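PDB 5CL2: sporulation-control protein spo0M from Bacillus subtilis, which controls the expression of spo0A and is required for the cell to pass the morphological stage 0 of sporulation. Local coordinates for residues H131-N136 / F228-L233; L93-P98 / L191-L196. All coordinates share one frame; numbering follows the deposited sequence.

Interaction 1: H131-N136 / F228-L233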
loop_
_atom_site.group_PDB
_atom_site.type_symbol
_atom_site.label_atom_id
_atom_site.label_comp_id
_atom_site.label_asym_id
_atom_site.label_seq_id
_atom_site.Cartn_x
_atom_site.Cartn_y
_atom_site.Cartn_z
ATOM N N HIS A 131 -5.967 12.790 -13.220
ATOM C CA HIS A 131 -7.360 12.614 -12.890
ATOM C C HIS A 131 -7.928 14.003 -12.599
ATOM O O HIS A 131 -7.238 14.848 -12.024
ATOM C CB HIS A 131 -7.467 11.664 -11.692
ATOM C CG HIS A 131 -8.854 11.421 -11.198
ATOM N ND1 HIS A 131 -9.557 12.360 -10.469
ATOM C CD2 HIS A 131 -9.646 10.326 -11.255
ATOM C CE1 HIS A 131 -10.733 11.865 -10.133
ATOM N NE2 HIS A 131 -10.812 10.629 -10.600
ATOM N N PRO A 132 -9.178 14.250 -13.006
ATOM C CA PRO A 132 -9.839 15.555 -12.867
ATOM C C PRO A 132 -9.720 16.220 -11.486
ATOM O O PRO A 132 -9.516 17.427 -11.456
ATOM C CB PRO A 132 -11.298 15.228 -13.173
ATOM C CG PRO A 132 -11.203 14.110 -14.188
ATOM C CD PRO A 132 -9.993 13.294 -13.783
ATOM N N TRP A 133 -9.871 15.490 -10.384
ATOM C CA TRP A 133 -9.686 16.100 -9.060
ATOM C C TRP A 133 -8.274 16.649 -8.904
ATOM O O TRP A 133 -8.084 17.736 -8.344
ATOM C CB TRP A 133 -9.949 15.109 -7.932
ATOM C CG TRP A 133 -11.300 14.449 -7.949
ATOM C CD1 TRP A 133 -12.415 14.861 -8.619
ATOM C CD2 TRP A 133 -11.673 13.267 -7.237
ATOM N NE1 TRP A 133 -13.457 14.000 -8.376
ATOM C CE2 TRP A 133 -13.026 13.010 -7.534
ATOM C CE3 TRP A 133 -10.988 12.388 -6.396
ATOM C CZ2 TRP A 133 -13.707 11.911 -7.014
ATOM C CZ3 TRP A 133 -11.664 11.292 -5.884
ATOM C CH2 TRP A 133 -13.012 11.066 -6.189
ATOM N N ILE A 134 -7.286 15.881 -9.371
ATOM C CA ILE A 134 -5.894 16.304 -9.290
ATOM C C ILE A 134 -5.694 17.515 -10.182
ATOM O O ILE A 134 -5.005 18.457 -9.807
ATOM C CB ILE A 134 -4.911 15.206 -9.694
ATOM C CG1 ILE A 134 -4.899 14.084 -8.658
ATOM C CG2 ILE A 134 -3.498 15.775 -9.836
ATOM C CD1 ILE A 134 -3.973 12.907 -9.051
ATOM N N GLU A 135 -6.294 17.494 -11.366
ATOM C CA GLU A 135 -6.157 18.617 -12.284
ATOM C C GLU A 135 -6.821 19.879 -11.709
ATOM O O GLU A 135 -6.355 21.001 -11.937
ATOM C CB GLU A 135 -6.760 18.255 -13.640
ATOM C CG GLU A 135 -6.455 19.242 -14.750
ATOM C CD GLU A 135 -6.548 18.593 -16.124
ATOM O OE1 GLU A 135 -7.445 17.737 -16.333
ATOM O OE2 GLU A 135 -5.718 18.928 -16.995
ATOM N N ASN A 136 -7.874 19.683 -10.922
ATOM C CA ASN A 136 -8.498 20.771 -10.187
ATOM C C ASN A 136 -7.524 21.333 -9.167
ATOM O O ASN A 136 -7.369 22.553 -9.066
ATOM C CB ASN A 136 -9.782 20.310 -9.479
ATOM C CG ASN A 136 -10.953 20.102 -10.434
ATOM O OD1 ASN A 136 -10.854 20.364 -11.633
ATOM N ND2 ASN A 136 -12.064 19.603 -9.902
ATOM N N PHE A 228 -9.253 15.624 1.295
ATOM C CA PHE A 228 -10.383 16.249 0.610
ATOM C C PHE A 228 -11.334 15.175 0.096
ATOM O O PHE A 228 -10.894 14.110 -0.367
ATOM C CB PHE A 228 -9.921 17.084 -0.592
ATOM C CG PHE A 228 -9.043 18.257 -0.240
ATOM C CD1 PHE A 228 -7.744 18.066 0.216
ATOM C CD2 PHE A 228 -9.496 19.551 -0.428
ATOM C CE1 PHE A 228 -6.941 19.153 0.522
ATOM C CE2 PHE A 228 -8.688 20.636 -0.124
ATOM C CZ PHE A 228 -7.415 20.433 0.345
ATOM N N SER A 229 -12.630 15.454 0.119
ATOM C CA SER A 229 -13.588 14.508 -0.435
ATOM C C SER A 229 -13.889 14.884 -1.862
ATOM O O SER A 229 -13.448 15.925 -2.333
ATOM C CB SER A 229 -14.887 14.514 0.351
ATOM O OG SER A 229 -15.670 15.621 -0.068
ATOM N N GLN A 230 -14.692 14.058 -2.524
ATOM C CA GLN A 230 -15.100 14.312 -3.902
ATOM C C GLN A 230 -15.812 15.663 -4.077
ATOM O O GLN A 230 -15.526 16.400 -5.029
ATOM C CB GLN A 230 -16.014 13.191 -4.387
ATOM C CG GLN A 230 -16.620 13.426 -5.759
ATOM C CD GLN A 230 -17.272 12.171 -6.340
ATOM O OE1 GLN A 230 -17.562 11.215 -5.615
ATOM N NE2 GLN A 230 -17.497 12.173 -7.652
ATOM N N SER A 231 -16.739 15.978 -3.168
ATOM C CA SER A 231 -17.520 17.215 -3.277
ATOM C C SER A 231 -16.602 18.437 -3.245
ATOM O O SER A 231 -16.728 19.343 -4.072
ATOM C CB SER A 231 -18.545 17.340 -2.130
ATOM O OG SER A 231 -19.297 16.151 -1.949
ATOM N N GLU A 232 -15.691 18.451 -2.276
ATOM C CA GLU A 232 -14.754 19.545 -2.141
ATOM C C GLU A 232 -13.885 19.677 -3.400
ATOM O O GLU A 232 -13.659 20.787 -3.901
ATOM C CB GLU A 232 -13.886 19.346 -0.893
ATOM C CG GLU A 232 -14.677 18.938 0.347
ATOM C CD GLU A 232 -13.822 18.820 1.598
ATOM O OE1 GLU A 232 -13.580 17.679 2.048
ATOM O OE2 GLU A 232 -13.394 19.867 2.134
ATOM N N LEU A 233 -13.419 18.545 -3.927
ATOM C CA LEU A 233 -12.524 18.568 -5.080
ATOM C C LEU A 233 -13.235 19.066 -6.322
ATOM O O LEU A 233 -12.616 19.684 -7.189
ATOM C CB LEU A 233 -11.935 17.175 -5.337
ATOM C CG LEU A 233 -10.942 16.708 -4.275
ATOM C CD1 LEU A 233 -10.895 15.202 -4.206
ATOM C CD2 LEU A 233 -9.563 17.287 -4.549
#

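Interaction 2: L93-P98 / L191-L196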
loop_
_atom_site.group_PDB
_atom_site.type_symbol
_atom_site.label_atom_id
_atom_site.label_comp_id
_atom_site.label_asym_id
_atom_site.label_seq_id
_atom_site.Cartn_x
_atom_site.Cartn_y
_atom_site.Cartn_z
ATOM N N LEU A 93 -6.433 0.403 -14.518
ATOM C CA LEU A 93 -5.291 1.202 -14.089
ATOM C C LEU A 93 -5.455 1.525 -12.612
ATOM O O LEU A 93 -6.407 2.217 -12.234
ATOM C CB LEU A 93 -5.218 2.482 -14.911
ATOM C CG LEU A 93 -3.878 3.020 -15.395
ATOM C CD1 LEU A 93 -3.292 2.093 -16.418
ATOM C CD2 LEU A 93 -4.039 4.423 -15.971
ATOM N N PRO A 94 -4.531 1.032 -11.771
ATOM C CA PRO A 94 -4.580 1.303 -10.320
ATOM C C PRO A 94 -4.632 2.803 -10.036
ATOM O O PRO A 94 -4.126 3.578 -10.842
ATOM C CB PRO A 94 -3.280 0.689 -9.790
ATOM C CG PRO A 94 -2.947 -0.404 -10.821
ATOM C CD PRO A 94 -3.427 0.127 -12.156
ATOM N N LEU A 95 -5.254 3.210 -8.936
ATOM C CA LEU A 95 -5.376 4.637 -8.621
ATOM C C LEU A 95 -4.056 5.299 -8.223
ATOM O O LEU A 95 -3.955 6.536 -8.212
ATOM C CB LEU A 95 -6.408 4.842 -7.509
ATOM C CG LEU A 95 -7.848 4.557 -7.939
ATOM C CD1 LEU A 95 -8.859 4.818 -6.813
ATOM C CD2 LEU A 95 -8.174 5.404 -9.155
ATOM N N ASP A 96 -3.046 4.506 -7.882
ATOM C CA ASP A 96 -1.740 5.082 -7.535
ATOM C C ASP A 96 -0.784 5.103 -8.752
ATOM O O ASP A 96 0.413 5.346 -8.586
ATOM C CB ASP A 96 -1.095 4.341 -6.348
ATOM C CG ASP A 96 -1.149 2.827 -6.524
ATOM O OD1 ASP A 96 -1.658 2.416 -7.584
ATOM O OD2 ASP A 96 -0.661 2.056 -5.656
ATOM N N THR A 97 -1.285 4.782 -9.950
ATOM C CA THR A 97 -0.503 4.963 -11.179
ATOM C C THR A 97 -0.083 6.427 -11.332
ATOM O O THR A 97 -0.939 7.314 -11.312
ATOM C CB THR A 97 -1.311 4.557 -12.440
ATOM O OG1 THR A 97 -1.726 3.196 -12.333
ATOM C CG2 THR A 97 -0.484 4.732 -13.706
ATOM N N PRO A 98 1.222 6.687 -11.533
ATOM C CA PRO A 98 1.689 8.073 -11.618
ATOM C C PRO A 98 1.224 8.717 -12.912
ATOM O O PRO A 98 0.946 8.017 -13.895
ATOM C CB PRO A 98 3.211 7.944 -11.641
ATOM C CG PRO A 98 3.505 6.473 -11.481
ATOM C CD PRO A 98 2.291 5.745 -11.882
ATOM N N LEU A 191 -4.553 9.234 -4.354
ATOM C CA LEU A 191 -5.881 9.165 -4.916
ATOM C C LEU A 191 -6.544 7.869 -4.517
ATOM O O LEU A 191 -5.947 6.803 -4.642
ATOM C CB LEU A 191 -5.810 9.283 -6.428
ATOM C CG LEU A 191 -7.146 9.208 -7.148
ATOM C CD1 LEU A 191 -7.960 10.424 -6.781
ATOM C CD2 LEU A 191 -6.906 9.145 -8.633
ATOM N N ASP A 192 -7.770 7.962 -4.022
ATOM C CA ASP A 192 -8.589 6.786 -3.772
ATOM C C ASP A 192 -9.971 7.021 -4.376
ATOM O O ASP A 192 -10.190 8.026 -5.069
ATOM C CB ASP A 192 -8.642 6.448 -2.273
ATOM C CG ASP A 192 -9.150 7.615 -1.408
ATOM O OD1 ASP A 192 -10.380 7.754 -1.253
ATOM O OD2 ASP A 192 -8.307 8.391 -0.887
ATOM N N GLU A 193 -10.874 6.066 -4.162
ATOM C CA GLU A 193 -12.193 6.069 -4.797
ATOM C C GLU A 193 -13.131 7.175 -4.281
ATOM O O GLU A 193 -13.979 7.681 -5.015
ATOM C CB GLU A 193 -12.861 4.699 -4.597
ATOM C CG GLU A 193 -12.098 3.489 -5.173
ATOM C CD GLU A 193 -12.302 3.306 -6.670
ATOM O OE1 GLU A 193 -12.952 4.178 -7.290
ATOM O OE2 GLU A 193 -11.838 2.275 -7.222
ATOM N N ASP A 194 -13.011 7.513 -3.002
ATOM C CA ASP A 194 -13.946 8.472 -2.392
ATOM C C ASP A 194 -13.428 9.889 -2.267
ATOM O O ASP A 194 -14.145 10.779 -1.830
ATOM C CB ASP A 194 -14.375 7.969 -1.018
ATOM C CG ASP A 194 -14.964 6.586 -1.095
ATOM O OD1 ASP A 194 -16.068 6.466 -1.677
ATOM O OD2 ASP A 194 -14.323 5.636 -0.585
ATOM N N GLY A 195 -12.195 10.105 -2.688
ATOM C CA GLY A 195 -11.584 11.400 -2.537
ATOM C C GLY A 195 -10.089 11.347 -2.735
ATOM O O GLY A 195 -9.542 10.442 -3.384
ATOM N N LEU A 196 -9.421 12.335 -2.168
ATOM C CA LEU A 196 -8.018 12.540 -2.453
ATOM C C LEU A 196 -7.296 13.094 -1.227
ATOM O O LEU A 196 -7.808 13.990 -0.551
ATOM C CB LEU A 196 -7.909 13.479 -3.643
ATOM C CG LEU A 196 -6.568 13.818 -4.246
ATOM C CD1 LEU A 196 -6.750 14.060 -5.718
ATOM C CD2 LEU A 196 -6.090 15.060 -3.567
#

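Interaction 1: H131-N136 / F228-L233
Trp133 and Leu233 bring the two segments together, their CA atoms 5.5 Å apart where the start of helix 132-143 meets the short helix 230-234 that follows strand 224-229. Each helix is capped at its N-terminus: His131 ND1 accepts from Trp133 N, and Ser229 and Glu232 form a capping box, Ser229 N giving to Glu232 OE1 at 3.1 Å while the bond from Ser231 N to Ser229 OG is weak. The Trp133 indole is covered over one face by Leu233, whose CB sits 4.2 Å from the centroid of the five-membered ring in a CH-pi contact and whose CD1 reaches 3.6 Å from Trp133 CE3. Gln230 turns CG away from its own N (chi1 174°) and runs out extended, laying CG 3.5 Å from Trp133 CZ2. Its amide, turned 54° from the indole plane, binds Glu234 through NE2 and Gln222 of the second subunit through OE1. One polar bond joins the helices, from Asn136 ND2 to Leu233 O (2.8 Å, 155° at the hydrogen). Across the segments the contact is mainly apolar, the indole packing on Leu233 and the aliphatic part of Gln230 while His131 CE1, from its own segment, backs the opposite face.

Interaction 2: L93-P98 / L191-L196
Leu95, whose CB is directed toward the hairpin end linking strands 185-191 and 195-202, sits in a type I beta turn from Pro94 to Thr97, and its two methyls part to meet different partners. Leu95 CD2 meets Leu191 CD2 at 4.0 Å, the two leucine side chains crossing at about a right angle. Leu95 CD1 lies against the backbone beyond, 3.5 Å from Asp192 C and 3.6 Å from Glu193 N, while CB of Leu95 rests 3.5 Å from Leu191 O. Glu193 bends at chi2 (-81°), which brings its carboxyl carbon CD back to 3.8 Å from Leu95 CD1, and the methyl is thus flanked by this main chain and by the Glu193 carboxylate. Replacing Glu193 with an alanine would probably uncover that side of the Leu95 methyl and open a gap where the bent chain had lain. Both segments are braced internally: Pro94 O accepts from Thr97 N and Thr97 OG1, from the same face of its plane, and Asp192 OD1 takes Asp194 N in an Asx turn. Asp192 also forms a salt bridge with Arg227, and Leu95 N donates to Gln160 of the second subunit. The contact thus joins the loop after strand 84-92 to the hairpin tip by packing Leu95 against Leu191, nearby main chain and Glu193, while Pro94 O, Asp192 and Leu95 N bond outside it.

Interactions 1 and 2 meet at strand 195-202, their centres about 11 Å apart. Phe228 N lies 2.9 Å from Leu196 O, a probable hydrogen bond between neighbouring antiparallel strands of the five-stranded sheet. Packing adds to it: Trp133 CZ3 comes within 3.3 Å of Gly195 CA, and Leu196 CB is 3.5 Å from Leu233 CD1. Trp133 also touches Leu191, so the indole of interaction 1 backs onto the residue that receives Leu95 in interaction 2. The 93-98 loop is thereby connected through the hairpin to the two helix starts. The sodium site, Thr14, Asp122 and Asp124, involves residues of neither contact, whereas the second subunit reaches both.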